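Local coordinates for GTPase activator-like protein (Chaetomium thermophilum, PDB 6SSH), which probably acts as a GTPase activator, this chain being the Rap/ran-GAP (TSC2 GAP) domain of a much longer protein, at residues E12-E17 / L21-G26; G6-K11 / D118-Q123. One frame throughout, in Å; residues are numbered along the deposited sequence.

Contact 1 (12-17 with 21-26) and contact 2 (6-11 with 118-123) lie on the same side of the chain's centre, with their own centres about 10 Å apart. The chain passes from strand 2-10 through a loop into the short helix 17-21 and only much later reaches the loop between strands 104-109 and 127-134, so contact 1 is nested inside the long excursion that contact 2 closes. Helix 17-21 and the loop after it join them: Glu17 packs against Thr119, Phe120 and Pro121, while Asn23 meets the strand backbone. Together they tie the loops flanking this helix to a central strand of the mixed sheet.

Contact 1 of 2, residues E12-E17 / L21-G26; sequences EGQTHE and LANTMG. With EDO (1,2-ethanediol), chain D; EDO (1,2-ethanediol), chain G.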
ATOM      1  N   GLU A  12     -14.530  -4.814   4.435  1.00 19.42           N
ATOM      2  CA  GLU A  12     -15.827  -5.077   3.849  1.00 21.67           C
ATOM      3  C   GLU A  12     -16.818  -3.933   4.049  1.00 18.60           C
ATOM      4  O   GLU A  12     -16.980  -3.454   5.186  1.00 20.51           O
ATOM      5  CB  GLU A  12     -16.407  -6.340   4.480  1.00 27.52           C
ATOM      6  CG  GLU A  12     -17.742  -6.769   3.854  1.00 36.36           C
ATOM      7  CD  GLU A  12     -18.114  -8.194   4.214  1.00 44.66           C
ATOM      8  OE1 GLU A  12     -18.394  -8.444   5.403  1.00 45.60           O
ATOM      9  OE2 GLU A  12     -18.127  -9.047   3.299  1.00 50.88           O
ATOM     10  N   GLY A  13     -17.451  -3.467   2.971  1.00 19.23           N
ATOM     11  CA  GLY A  13     -18.454  -2.435   3.064  1.00 21.50           C
ATOM     12  C   GLY A  13     -17.968  -0.999   2.988  1.00 19.03           C
ATOM     13  O   GLY A  13     -18.765  -0.099   2.833  1.00 22.40           O
ATOM     14  N   GLN A  14     -16.669  -0.755   3.167  1.00 17.03           N
ATOM     15  CA  GLN A  14     -16.177   0.615   3.211  1.00 17.71           C
ATOM     16  C   GLN A  14     -16.053   1.247   1.850  1.00 18.09           C
ATOM     17  O   GLN A  14     -15.772   0.535   0.852  1.00 20.01           O
ATOM     18  CB  GLN A  14     -14.790   0.664   3.891  1.00 16.25           C
ATOM     19  CG  GLN A  14     -14.821   0.250   5.346  1.00 16.21           C
ATOM     20  CD  GLN A  14     -13.466   0.323   6.018  1.00 16.09           C
ATOM     21  OE1 GLN A  14     -12.397   0.131   5.427  1.00 14.03           O
ATOM     22  NE2 GLN A  14     -13.517   0.703   7.283  1.00 16.85           N
ATOM     23  N   THR A  15     -16.327   2.551   1.792  1.00 17.98           N
ATOM     24  CA  THR A  15     -16.367   3.297   0.557  1.00 19.15           C
ATOM     25  C   THR A  15     -15.627   4.612   0.616  1.00 19.86           C
ATOM     26  O   THR A  15     -15.293   5.154  -0.430  1.00 24.51           O
ATOM     27  CB  THR A  15     -17.824   3.585   0.121  1.00 24.03           C
ATOM     28  OG1 THR A  15     -18.471   4.330   1.125  1.00 25.58           O
ATOM     29  CG2 THR A  15     -18.593   2.281  -0.138  1.00 25.04           C
ATOM     30  N   HIS A  16     -15.365   5.122   1.833  1.00 17.15           N
ATOM     31  CA  HIS A  16     -14.878   6.507   1.997  1.00 18.25           C
ATOM     32  C   HIS A  16     -13.534   6.538   2.674  1.00 14.79           C
ATOM     33  O   HIS A  16     -13.248   5.736   3.553  1.00 15.26           O
ATOM     34  CB  HIS A  16     -15.880   7.328   2.844  1.00 20.89           C
ATOM     35  CG  HIS A  16     -15.588   8.800   2.906  1.00 25.49           C
ATOM     36  ND1 HIS A  16     -14.707   9.374   3.810  1.00 26.26           N
ATOM     37  CD2 HIS A  16     -16.134   9.832   2.217  1.00 27.28           C
ATOM     38  CE1 HIS A  16     -14.686  10.685   3.636  1.00 28.24           C
ATOM     39  NE2 HIS A  16     -15.561  10.993   2.686  1.00 29.65           N
ATOM     40  N   GLU A  17     -12.695   7.480   2.258  1.00 15.10           N
ATOM     41  CA  GLU A  17     -11.332   7.586   2.779  1.00 15.44           C
ATOM     42  C   GLU A  17     -11.256   7.577   4.298  1.00 13.65           C
ATOM     43  O   GLU A  17     -10.380   6.903   4.844  1.00 14.03           O
ATOM     44  CB  GLU A  17     -10.764   8.891   2.256  1.00 20.71           C
ATOM     45  CG  GLU A  17      -9.625   9.554   2.934  1.00 29.95           C
ATOM     46  CD  GLU A  17      -9.214  10.730   2.012  1.00 26.60           C
ATOM     47  OE1 GLU A  17      -9.965  11.724   1.802  1.00 33.75           O
ATOM     48  OE2 GLU A  17      -8.235  10.515   1.405  1.00 27.11           O
ATOM     49  N   LEU A  21      -9.044   4.860   6.449  1.00 12.01           N
ATOM     50  CA  LEU A  21      -7.790   5.205   7.115  1.00 10.74           C
ATOM     51  C   LEU A  21      -7.873   4.822   8.579  1.00 12.74           C
ATOM     52  O   LEU A  21      -6.826   4.538   9.167  1.00 12.15           O
ATOM     53  CB  LEU A  21      -7.518   6.698   6.956  1.00 11.92           C
ATOM     54  CG  LEU A  21      -7.164   7.175   5.530  1.00 12.05           C
ATOM     55  CD1 LEU A  21      -7.034   8.706   5.514  1.00 14.04           C
ATOM     56  CD2 LEU A  21      -5.897   6.525   5.003  1.00 13.80           C
ATOM     57  N   ALA A  22      -9.027   4.824   9.170  1.00 11.81           N
ATOM     58  CA  ALA A  22      -9.165   4.483  10.586  1.00 11.15           C
ATOM     59  C   ALA A  22      -8.794   3.027  10.882  1.00 11.99           C
ATOM     60  O   ALA A  22      -8.559   2.675  12.038  1.00 12.81           O
ATOM     61  CB  ALA A  22     -10.555   4.788  11.077  1.00 12.56           C
ATOM     62  N   ASN A  23      -8.808   2.140   9.889  1.00 10.79           N
ATOM     63  CA  ASN A  23      -8.539   0.742  10.147  1.00 11.56           C
ATOM     64  C   ASN A  23      -7.171   0.543  10.780  1.00 11.00           C
ATOM     65  O   ASN A  23      -6.210   1.200  10.403  1.00 12.16           O
ATOM     66  CB  ASN A  23      -8.592  -0.081   8.849  1.00 10.62           C
ATOM     67  CG  ASN A  23      -9.942  -0.052   8.190  1.00 12.77           C
ATOM     68  OD1 ASN A  23     -10.974   0.079   8.826  1.00 14.18           O
ATOM     69  ND2 ASN A  23      -9.963  -0.256   6.885  1.00 11.84           N
ATOM     70  N   THR A  24      -7.123  -0.386  11.757  1.00 14.35           N
ATOM     71  CA  THR A  24      -5.871  -0.708  12.423  1.00 13.47           C
ATOM     72  C   THR A  24      -5.453  -2.162  12.303  1.00 13.48           C
ATOM     73  O   THR A  24      -4.516  -2.601  12.944  1.00 14.41           O
ATOM     74  CB  THR A  24      -5.865  -0.385  13.871  1.00 17.95           C
ATOM     75  OG1 THR A  24      -6.942  -1.069  14.429  1.00 20.92           O
ATOM     76  CG2 THR A  24      -5.982   1.170  14.085  1.00 24.19           C
ATOM     77  N   MET A  25      -6.119  -2.890  11.421  1.00 13.81           N
ATOM     78  CA  MET A  25      -5.706  -4.250  11.073  1.00 15.13           C
ATOM     79  C   MET A  25      -6.462  -4.625   9.824  1.00 14.98           C
ATOM     80  O   MET A  25      -7.433  -3.998   9.425  1.00 15.74           O
ATOM     81  CB  MET A  25      -6.012  -5.161  12.226  1.00 19.71           C
ATOM     82  CG  MET A  25      -7.430  -5.312  12.415  1.00 19.52           C
ATOM     83  SD  MET A  25      -7.852  -6.480  13.761  1.00 31.56           S
ATOM     84  CE  MET A  25      -6.620  -7.772  13.523  1.00 38.71           C
ATOM     85  N   GLY A  26      -5.972  -5.674   9.188  1.00 14.64           N
ATOM     86  CA  GLY A  26      -6.581  -6.264   8.019  1.00 14.98           C
ATOM     87  C   GLY A  26      -6.854  -7.754   8.215  1.00 16.71           C
ATOM     88  O   GLY A  26      -6.861  -8.286   9.329  1.00 16.43           O
TER
HETATM   89  C1  EDO D 303     -14.349   0.714  -2.341  1.00 27.42           C
HETATM   90  O1  EDO D 303     -15.685   0.837  -1.873  1.00 33.38           O
HETATM   91  C2  EDO D 303     -13.742   2.087  -2.225  1.00 26.76           C
HETATM   92  O2  EDO D 303     -13.076   2.416  -3.422  1.00 28.11           O
HETATM   93  C1  EDO G 306     -19.582   3.571   4.248  1.00 55.01           C
HETATM   94  O1  EDO G 306     -20.330   2.373   3.954  1.00 59.50           O
HETATM   95  C2  EDO G 306     -20.395   4.715   4.873  1.00 55.33           C
HETATM   96  O2  EDO G 306     -20.594   4.553   6.287  1.00 54.35           O
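Glu17 O accepts a hydrogen bond from Leu21 N (2.9 Å), an i to i+4 backbone bond that spans helix 17-21, while farther out the backbones stand well apart, with Gln14 CA 10.3 Å from Asn23 CA. That wider gap is spanned by two side-chain amides reaching from opposite directions. Their planes lie only 7° apart, and each gives one N-H and takes another: Asn23 ND2 donates to Gln14 OE1 at 2.9 Å, and Gln14 NE2 to Asn23 OD1 at 3.0 Å. Each oxygen is approached in its carbonyl plane, on a lone pair; the bond from Asn23 lies nearly in its own amide plane, whereas that from Gln14 is tilted from its own. Gln14 gets there by running extended beyond CG (chi2 -179°), and its extra methylene supplies the length that the shorter Asn23 lacks. Primary amides suit this buried site because each carries a donor and an acceptor side by side. Two backbone groups add further bonds, Lys11 N to Gln14 OE1 and Tyr9 O to Asn23 ND2, so the rotation of both amides is fixed. On the helix, Glu17 CG lies 3.8 Å from Leu21 CD1, the two side chains running alongside. The Glu17 carboxylate makes a salt bridge with Lys96. His16, at the N-cap, accepts from Thr18 N through ND1. The result is a short capped helix between two loops, bridged by a cyclic amide-amide pair.

Contact 2 of 2, residues G6-K11 / D118-Q123; sequences GVIYIK and DTFPSQ. With EDO (1,2-ethanediol), chain D.
Phe120 and Ile8 bury the most surface here, with Ile10 beside them, where a loop of the Rap/ran-GAP domain packs on one face of its mixed beta-sheet. Ile8 and Ile10, two residues apart on strand 2-10, both point to this face, whereas Tyr9 between them points away. Phe120 comes from the opposite direction. Ile8 CD1 sits over one face of the ring, 4.0 Å from its centroid and 15° off the normal, a CH-pi contact, and Ile8 CG2 touches Phe120 CZ at 3.7 Å. With CG1 anti to the carbonyl carbon (chi1 -53°) and CG2 anti to the backbone N, the two branches split, CD1 over the ring and CG2 near CZ on the same side. Ile10 CD1 comes to 4.3 Å from Phe120 CZ, a looser, oblique approach. Such branched aliphatic residues suit a strand and offer methyls to a flat aromatic surface, and Ile20 of helix 17-21 also packs on Ile8 and Thr119. Thr119 has a polar and an apolar side: OG1 binds Arg116 O and accepts from an ethanediol, probably from the crystallisation liquor, while its methyl CG2 lies over the centre of the opposite face of the Phe120 ring, 3.7 Å above the plane.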
ATOM      1  N   GLY A   6       2.534   3.719  -0.283  1.00  8.92           N
ATOM      2  CA  GLY A   6       1.485   3.463   0.668  1.00  9.11           C
ATOM      3  C   GLY A   6       0.920   2.073   0.590  1.00  8.69           C
ATOM      4  O   GLY A   6       1.018   1.403  -0.497  1.00  9.23           O
ATOM      5  N   VAL A   7       0.345   1.562   1.654  1.00  8.52           N
ATOM      6  CA  VAL A   7      -0.361   0.306   1.655  1.00  8.81           C
ATOM      7  C   VAL A   7      -1.597   0.514   2.481  1.00 10.02           C
ATOM      8  O   VAL A   7      -1.509   0.854   3.689  1.00  9.55           O
ATOM      9  CB  VAL A   7       0.428  -0.874   2.258  1.00  9.22           C
ATOM     10  CG1 VAL A   7      -0.378  -2.146   2.130  1.00 11.47           C
ATOM     11  CG2 VAL A   7       1.803  -1.002   1.599  1.00 10.51           C
ATOM     12  N   ILE A   8      -2.745   0.349   1.861  1.00  9.94           N
ATOM     13  CA  ILE A   8      -4.040   0.706   2.454  1.00  9.34           C
ATOM     14  C   ILE A   8      -5.014  -0.448   2.438  1.00 11.61           C
ATOM     15  O   ILE A   8      -5.353  -0.935   1.336  1.00 11.72           O
ATOM     16  CB  ILE A   8      -4.692   1.863   1.694  1.00 10.21           C
ATOM     17  CG1 ILE A   8      -3.739   3.071   1.563  1.00 11.82           C
ATOM     18  CG2 ILE A   8      -5.993   2.276   2.382  1.00 13.05           C
ATOM     19  CD1 ILE A   8      -4.157   4.087   0.499  1.00 15.03           C
ATOM     20  N   TYR A   9      -5.476  -0.929   3.575  1.00 10.16           N
ATOM     21  CA  TYR A   9      -6.471  -1.992   3.683  1.00  9.67           C
ATOM     22  C   TYR A   9      -7.870  -1.417   3.719  1.00 11.91           C
ATOM     23  O   TYR A   9      -8.163  -0.543   4.556  1.00 12.24           O
ATOM     24  CB  TYR A   9      -6.247  -2.811   4.972  1.00 11.61           C
ATOM     25  CG  TYR A   9      -7.231  -3.947   5.098  1.00 12.36           C
ATOM     26  CD1 TYR A   9      -7.062  -5.125   4.375  1.00 14.89           C
ATOM     27  CD2 TYR A   9      -8.363  -3.860   5.883  1.00 12.81           C
ATOM     28  CE1 TYR A   9      -7.973  -6.149   4.448  1.00 14.63           C
ATOM     29  CE2 TYR A   9      -9.286  -4.889   5.969  1.00 14.48           C
ATOM     30  CZ  TYR A   9      -9.111  -6.054   5.242  1.00 14.09           C
ATOM     31  OH  TYR A   9     -10.044  -7.042   5.347  1.00 15.93           O
ATOM     32  N   ILE A  10      -8.724  -1.908   2.824  1.00 11.42           N
ATOM     33  CA  ILE A  10     -10.142  -1.545   2.785  1.00 13.65           C
ATOM     34  C   ILE A  10     -10.986  -2.706   3.285  1.00 14.68           C
ATOM     35  O   ILE A  10     -10.924  -3.795   2.706  1.00 15.83           O
ATOM     36  CB  ILE A  10     -10.604  -1.112   1.399  1.00 13.29           C
ATOM     37  CG1 ILE A  10      -9.664  -0.068   0.806  1.00 12.30           C
ATOM     38  CG2 ILE A  10     -12.035  -0.648   1.497  1.00 13.52           C
ATOM     39  CD1 ILE A  10     -10.075   0.419  -0.571  1.00 12.94           C
ATOM     40  N   LYS A  11     -11.738  -2.496   4.360  1.00 14.08           N
ATOM     41  CA  LYS A  11     -12.552  -3.526   4.987  1.00 15.61           C
ATOM     42  C   LYS A  11     -13.885  -3.668   4.254  1.00 18.32           C
ATOM     43  O   LYS A  11     -14.362  -2.733   3.625  1.00 16.95           O
ATOM     44  CB  LYS A  11     -12.760  -3.174   6.482  1.00 17.51           C
ATOM     45  CG  LYS A  11     -13.359  -4.251   7.363  1.00 21.71           C
ATOM     46  CD  LYS A  11     -13.366  -3.806   8.869  1.00 32.86           C
ATOM     47  CE  LYS A  11     -13.724  -2.336   9.066  1.00 41.22           C
ATOM     48  NZ  LYS A  11     -14.328  -2.072  10.417  1.00 46.30           N
ATOM     49  N   ASP A 118     -11.170   7.710  -7.203  1.00 21.81           N
ATOM     50  CA  ASP A 118     -11.213   8.950  -6.461  1.00 22.94           C
ATOM     51  C   ASP A 118     -11.412   8.757  -4.946  1.00 19.83           C
ATOM     52  O   ASP A 118     -11.725   9.699  -4.233  1.00 22.81           O
ATOM     53  CB  ASP A 118     -12.286   9.891  -7.037  1.00 26.74           C
ATOM     54  CG  ASP A 118     -13.678   9.352  -6.888  1.00 35.04           C
ATOM     55  OD1 ASP A 118     -13.856   8.182  -6.511  1.00 37.09           O
ATOM     56  OD2 ASP A 118     -14.635  10.102  -7.182  1.00 44.51           O
ATOM     57  N   THR A 119     -11.168   7.522  -4.473  1.00 19.39           N
ATOM     58  CA  THR A 119     -11.338   7.192  -3.042  1.00 17.55           C
ATOM     59  C   THR A 119     -10.483   8.021  -2.114  1.00 18.98           C
ATOM     60  O   THR A 119     -10.941   8.344  -1.021  1.00 19.70           O
ATOM     61  CB  THR A 119     -11.142   5.696  -2.772  1.00 20.92           C
ATOM     62  OG1 THR A 119     -12.083   4.959  -3.547  1.00 21.38           O
ATOM     63  CG2 THR A 119     -11.374   5.357  -1.300  1.00 20.79           C
ATOM     64  N   PHE A 120      -9.264   8.406  -2.528  1.00 18.97           N
ATOM     65  CA  PHE A 120      -8.313   9.040  -1.638  1.00 17.70           C
ATOM     66  C   PHE A 120      -7.811  10.301  -2.335  1.00 22.45           C
ATOM     67  O   PHE A 120      -6.677  10.359  -2.841  1.00 20.67           O
ATOM     68  CB  PHE A 120      -7.109   8.117  -1.369  1.00 17.63           C
ATOM     69  CG  PHE A 120      -7.474   6.764  -0.854  1.00 15.85           C
ATOM     70  CD1 PHE A 120      -7.929   6.585   0.467  1.00 17.28           C
ATOM     71  CD2 PHE A 120      -7.320   5.662  -1.623  1.00 16.77           C
ATOM     72  CE1 PHE A 120      -8.240   5.292   0.899  1.00 16.13           C
ATOM     73  CE2 PHE A 120      -7.613   4.390  -1.185  1.00 17.59           C
ATOM     74  CZ  PHE A 120      -8.102   4.222   0.065  1.00 17.89           C
ATOM     75  N   PRO A 121      -8.647  11.326  -2.411  1.00 18.06           N
ATOM     76  CA  PRO A 121      -8.305  12.480  -3.248  1.00 21.73           C
ATOM     77  C   PRO A 121      -6.958  13.126  -2.905  1.00 18.30           C
ATOM     78  O   PRO A 121      -6.623  13.456  -1.792  1.00 19.77           O
ATOM     79  CB  PRO A 121      -9.484  13.463  -3.039  1.00 27.23           C
ATOM     80  CG  PRO A 121     -10.287  12.907  -1.917  1.00 28.05           C
ATOM     81  CD  PRO A 121      -9.951  11.455  -1.735  1.00 20.62           C
ATOM     82  N   SER A 122      -6.144  13.259  -3.942  1.00 21.06           N
ATOM     83  CA  SER A 122      -4.858  13.873  -3.826  1.00 20.99           C
ATOM     84  C   SER A 122      -4.374  14.114  -5.219  1.00 23.33           C
ATOM     85  O   SER A 122      -4.374  13.172  -6.042  1.00 25.11           O
ATOM     86  CB  SER A 122      -3.831  12.972  -3.157  1.00 19.20           C
ATOM     87  OG  SER A 122      -2.583  13.649  -3.222  1.00 19.35           O
ATOM     88  N   GLN A 123      -3.834  15.291  -5.406  1.00 21.47           N
ATOM     89  CA  GLN A 123      -3.182  15.601  -6.666  1.00 26.14           C
ATOM     90  C   GLN A 123      -1.836  14.915  -6.841  1.00 25.42           C
ATOM     91  O   GLN A 123      -1.211  15.096  -7.884  1.00 29.76           O
ATOM     92  CB  GLN A 123      -2.956  17.104  -6.801  1.00 29.69           C
ATOM     93  CG  GLN A 123      -2.027  17.714  -5.817  1.00 35.33           C
ATOM     94  CD  GLN A 123      -2.153  19.230  -5.825  1.00 46.57           C
ATOM     95  OE1 GLN A 123      -2.563  19.823  -6.830  1.00 50.03           O
ATOM     96  NE2 GLN A 123      -1.835  19.862  -4.698  1.00 51.81           N
TER
HETATM   97  C1  EDO D 303     -14.349   0.714  -2.341  1.00 27.42           C
HETATM   98  O1  EDO D 303     -15.685   0.837  -1.873  1.00 33.38           O
HETATM   99  C2  EDO D 303     -13.742   2.087  -2.225  1.00 26.76           C
HETATM  100  O2  EDO D 303     -13.076   2.416  -3.422  1.00 28.11           O